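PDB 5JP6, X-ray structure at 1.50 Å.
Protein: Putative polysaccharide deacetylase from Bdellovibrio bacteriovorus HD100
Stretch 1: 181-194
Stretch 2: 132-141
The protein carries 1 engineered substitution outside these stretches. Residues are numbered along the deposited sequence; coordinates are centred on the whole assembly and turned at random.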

# COMPACT_ATOMS: atom_id res chain seq x y z
N GLY A 181 3.05 1.17 10.15
CA GLY A 181 3.96 1.45 11.24
C GLY A 181 5.36 0.87 11.14
O GLY A 181 6.27 1.39 11.79
N LEU A 182 5.53 -0.17 10.32
CA LEU A 182 6.83 -0.79 10.08
C LEU A 182 7.25 -0.80 8.63
O LEU A 182 8.38 -0.42 8.33
CB LEU A 182 6.80 -2.25 10.54
CG LEU A 182 6.65 -2.50 12.03
CD1 LEU A 182 6.44 -3.99 12.33
CD2 LEU A 182 7.89 -1.95 12.74
N TYR A 183 6.37 -1.24 7.73
CA TYR A 183 6.84 -1.56 6.38
C TYR A 183 7.21 -0.34 5.58
O TYR A 183 8.11 -0.40 4.71
CB TYR A 183 5.83 -2.39 5.59
CG TYR A 183 5.09 -3.48 6.34
CD1 TYR A 183 5.68 -4.27 7.33
CD2 TYR A 183 3.78 -3.76 5.98
CE1 TYR A 183 4.94 -5.24 7.99
CE2 TYR A 183 3.04 -4.73 6.62
CZ TYR A 183 3.63 -5.47 7.64
OH TYR A 183 2.88 -6.41 8.31
N THR A 184 6.53 0.76 5.82
CA THR A 184 6.79 1.96 5.07
C THR A 184 8.23 2.43 5.28
O THR A 184 8.90 2.83 4.33
CB THR A 184 5.74 3.07 5.42
OG1 THR A 184 4.45 2.61 5.05
CG2 THR A 184 6.07 4.35 4.69
N ASP A 185 8.70 2.37 6.54
CA ASP A 185 10.08 2.77 6.83
C ASP A 185 11.06 1.86 6.06
O ASP A 185 12.08 2.32 5.60
CB ASP A 185 10.36 2.78 8.34
CG ASP A 185 9.72 3.94 9.04
OD1 ASP A 185 9.90 5.07 8.58
OD2 ASP A 185 8.97 3.67 10.05
N ALA A 186 10.77 0.56 5.93
CA ALA A 186 11.64 -0.32 5.14
C ALA A 186 11.67 0.12 3.66
O ALA A 186 12.72 0.17 3.05
CB ALA A 186 11.20 -1.77 5.24
N ILE A 187 10.51 0.47 3.12
CA ILE A 187 10.42 0.98 1.77
C ILE A 187 11.23 2.30 1.65
O ILE A 187 12.02 2.49 0.70
CB ILE A 187 8.96 1.04 1.28
CG1 ILE A 187 8.44 -0.39 0.98
CG2 ILE A 187 8.85 1.96 0.07
CD1 ILE A 187 6.94 -0.51 0.92
N LEU A 188 11.09 3.20 2.62
CA LEU A 188 11.85 4.45 2.63
C LEU A 188 13.35 4.19 2.61
O LEU A 188 14.10 4.85 1.90
CB LEU A 188 11.50 5.32 3.82
CG LEU A 188 10.10 5.91 3.85
CD1 LEU A 188 9.86 6.71 5.12
CD2 LEU A 188 9.85 6.81 2.64
N ARG A 189 13.81 3.23 3.43
CA ARG A 189 15.25 2.92 3.48
C ARG A 189 15.73 2.44 2.12
O ARG A 189 16.77 2.87 1.63
CB ARG A 189 15.55 1.85 4.52
CG ARG A 189 15.35 2.34 5.94
CD ARG A 189 15.86 1.34 6.93
NE ARG A 189 14.98 0.17 7.10
CZ ARG A 189 13.96 0.09 7.95
NH1 ARG A 189 13.60 1.12 8.69
NH2 ARG A 189 13.26 -1.04 8.03
N ALA A 190 14.93 1.59 1.51
CA ALA A 190 15.31 1.02 0.20
C ALA A 190 15.39 2.12 -0.87
O ALA A 190 16.34 2.18 -1.66
CB ALA A 190 14.34 -0.06 -0.21
N LEU A 191 14.40 2.99 -0.88
CA LEU A 191 14.38 4.09 -1.84
C LEU A 191 15.56 5.01 -1.64
O LEU A 191 16.23 5.42 -2.60
CB LEU A 191 13.06 4.86 -1.75
CG LEU A 191 11.80 4.10 -2.16
CD1 LEU A 191 10.56 4.87 -1.74
CD2 LEU A 191 11.74 3.86 -3.66
N LYS A 192 15.79 5.39 -0.39
CA LYS A 192 16.81 6.37 -0.08
C LYS A 192 18.21 5.88 -0.47
O LYS A 192 19.05 6.67 -0.94
CB LYS A 192 16.77 6.80 1.38
CG LYS A 192 17.74 7.93 1.72
CD LYS A 192 17.57 8.39 3.16
CE LYS A 192 18.61 9.46 3.45
NZ LYS A 192 18.73 9.82 4.89
N GLU A 193 18.48 4.58 -0.23
CA GLU A 193 19.80 3.99 -0.53
C GLU A 193 20.23 4.20 -1.97
O GLU A 193 21.45 4.25 -2.25
CB GLU A 193 19.76 2.42 -0.35
CG GLU A 193 19.77 1.98 1.02
CD GLU A 193 19.59 0.47 1.18
OE1 GLU A 193 19.03 -0.34 0.33
OE2 GLU A 193 19.96 0.12 2.25
N VAL A 194 19.25 4.26 -2.87
CA VAL A 194 19.52 4.36 -4.30
C VAL A 194 19.03 5.69 -4.91
O VAL A 194 18.94 5.84 -6.14
CB VAL A 194 18.96 3.14 -5.05
CG1 VAL A 194 19.62 1.86 -4.54
CG2 VAL A 194 17.43 3.07 -4.97
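Stretch 2 132-141: GHALKAVQSR

Stretch 2 is an irregular strip with neither helix nor strand, turned at Ala134 and Leu135 and mostly extended from Lys136 to Ser140, laid along one side of the helix that begins at Tyr183. Its direction follows from the order of contacts: Ala134 and Leu135 meet Leu182 and Tyr183 at the N-terminal end of the helix, His133 and Ala134 meet Ala186, residues 136-138 line Arg189, and Gln139 with Ser140 reaches Glu193. From Ala134 onward the strip therefore runs the same way as the helix. The stretch 1 partners Leu182, Ala186, Arg189 and Glu193 recur every three or four residues, as expected for one face of a helix, and in all four the CA-to-CB bond points toward stretch 2.

At the start the contact is apolar. Leu182, in the N-cap position, has chi1 m and chi2 t, which brings its CD1 to 3.9 Å from Leu135 CD2. The CA-to-CB bond of Leu135 points away, yet its m, t conformation returns the side-chain end to the helix, where CD2 also lies at the edge of the Tyr183 ring, 4.1 Å from Tyr183 CE1. Tyr183 CD1 is 3.8 Å from Ala134 CB. The backbone of stretch 2 comes close where the helix offers only a methyl group: Ala186 CB lies 3.4 Å from His133 O and 3.7 Å from Ala134 CA. His133 is rotated to chi1 t and its end leads away from the helix; its ND1 accepts a hydrogen bond from Leu135 N (3.1 Å), bracing the local turn.

Arg189 buries the most area of any residue here. With chi1 m and chi2 t its chain first extends; chi3 m and chi4 of -88° then turn the guanidinium so that one face lies under Ala137 CA, 3.4 Å from Arg189 NE. This pose serves two waters. Arg189 NE donates to water 1 (3.0 Å), which donates to His133 O (2.8 Å). Arg189 NH2 donates to water 2 (2.8 Å), which donates in turn to Leu182 O and Ala134 O (2.8 and 2.9 Å), linking two carbonyls that lie 3.6 Å apart. Arg189 NH2 also approaches Lys136 O at 3.1 Å.

Glu193 fastens the far end. Its m, t conformation and chi3 of -24° present both carboxylate oxygens to Ser140: Ser140 N donates to Glu193 OE2 (2.9 Å, 150°), and Ser140 OG donates to Glu193 OE1 at a short 2.5 Å. Ser140 adopts chi1 p with CB toward the helix, so backbone and hydroxyl engage the same carboxylate. Glu193 OE2 also packs 3.2 Å from Gln139 CA.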

# COMPACT_ATOMS: atom_id res chain seq x y z
N GLY A 132 15.98 -7.90 1.53
CA GLY A 132 15.39 -6.84 2.27
C GLY A 132 14.87 -7.33 3.61
O GLY A 132 15.13 -8.46 3.97
N HIS A 133 14.23 -6.45 4.36
CA HIS A 133 13.62 -6.80 5.61
C HIS A 133 12.61 -5.74 5.96
O HIS A 133 12.97 -4.57 6.14
CB HIS A 133 14.63 -6.88 6.75
CG HIS A 133 14.21 -7.83 7.81
ND1 HIS A 133 13.01 -7.73 8.46
CD2 HIS A 133 14.84 -8.90 8.34
CE1 HIS A 133 12.90 -8.72 9.33
NE2 HIS A 133 14.01 -9.45 9.27
N ALA A 134 11.36 -6.15 6.09
CA ALA A 134 10.30 -5.20 6.36
C ALA A 134 10.24 -4.73 7.80
O ALA A 134 9.56 -3.76 8.08
CB ALA A 134 8.96 -5.77 5.99
N LEU A 135 10.87 -5.47 8.72
CA LEU A 135 10.67 -5.26 10.15
C LEU A 135 11.82 -4.55 10.83
O LEU A 135 11.69 -4.07 11.98
CB LEU A 135 10.43 -6.57 10.90
CG LEU A 135 9.40 -7.48 10.36
CD1 LEU A 135 9.27 -8.67 11.29
CD2 LEU A 135 8.07 -6.76 10.17
N LYS A 136 13.00 -4.58 10.21
CA LYS A 136 14.16 -3.98 10.83
C LYS A 136 15.05 -3.33 9.82
O LYS A 136 14.94 -3.61 8.62
CB LYS A 136 14.95 -5.00 11.60
CG LYS A 136 15.69 -6.01 10.75
CD LYS A 136 16.54 -6.94 11.64
CE LYS A 136 15.88 -8.30 11.78
NZ LYS A 136 14.57 -8.23 12.50
N ALA A 137 15.90 -2.44 10.33
CA ALA A 137 16.63 -1.50 9.50
C ALA A 137 17.87 -2.17 8.99
O ALA A 137 18.79 -2.46 9.75
CB ALA A 137 16.96 -0.21 10.26
N VAL A 138 17.84 -2.49 7.72
CA VAL A 138 18.96 -3.12 7.08
C VAL A 138 19.36 -2.22 5.93
O VAL A 138 18.50 -1.58 5.24
CB VAL A 138 18.69 -4.59 6.66
CG1 VAL A 138 18.26 -5.38 7.88
CG2 VAL A 138 17.64 -4.71 5.55
N GLN A 139 20.68 -2.12 5.80
CA GLN A 139 21.32 -1.52 4.65
C GLN A 139 21.53 -2.68 3.68
O GLN A 139 22.28 -3.64 3.92
CB GLN A 139 22.63 -0.80 4.99
CG GLN A 139 23.36 -0.23 3.77
CD GLN A 139 24.73 0.34 4.10
OE1 GLN A 139 25.75 -0.06 3.53
NE2 GLN A 139 24.76 1.26 5.05
N SER A 140 20.83 -2.58 2.58
CA SER A 140 20.94 -3.63 1.55
C SER A 140 22.31 -3.51 0.89
O SER A 140 23.09 -2.57 1.15
CB SER A 140 19.84 -3.51 0.49
OG SER A 140 20.13 -2.50 -0.37
N ARG A 141 22.58 -4.47 0.02
CA ARG A 141 23.81 -4.50 -0.74
C ARG A 141 23.85 -3.48 -1.86
O ARG A 141 24.86 -3.38 -2.53
CB ARG A 141 23.99 -5.90 -1.33
CG ARG A 141 24.22 -6.98 -0.27
CD ARG A 141 24.24 -8.37 -0.85
NE ARG A 141 24.16 -9.37 0.22
CZ ARG A 141 23.88 -10.67 0.05
NH1 ARG A 141 23.64 -11.19 -1.15
NH2 ARG A 141 23.84 -11.47 1.11
O HOH W 1 14.93 -2.61 5.85
O HOH W 2 10.78 -1.43 9.31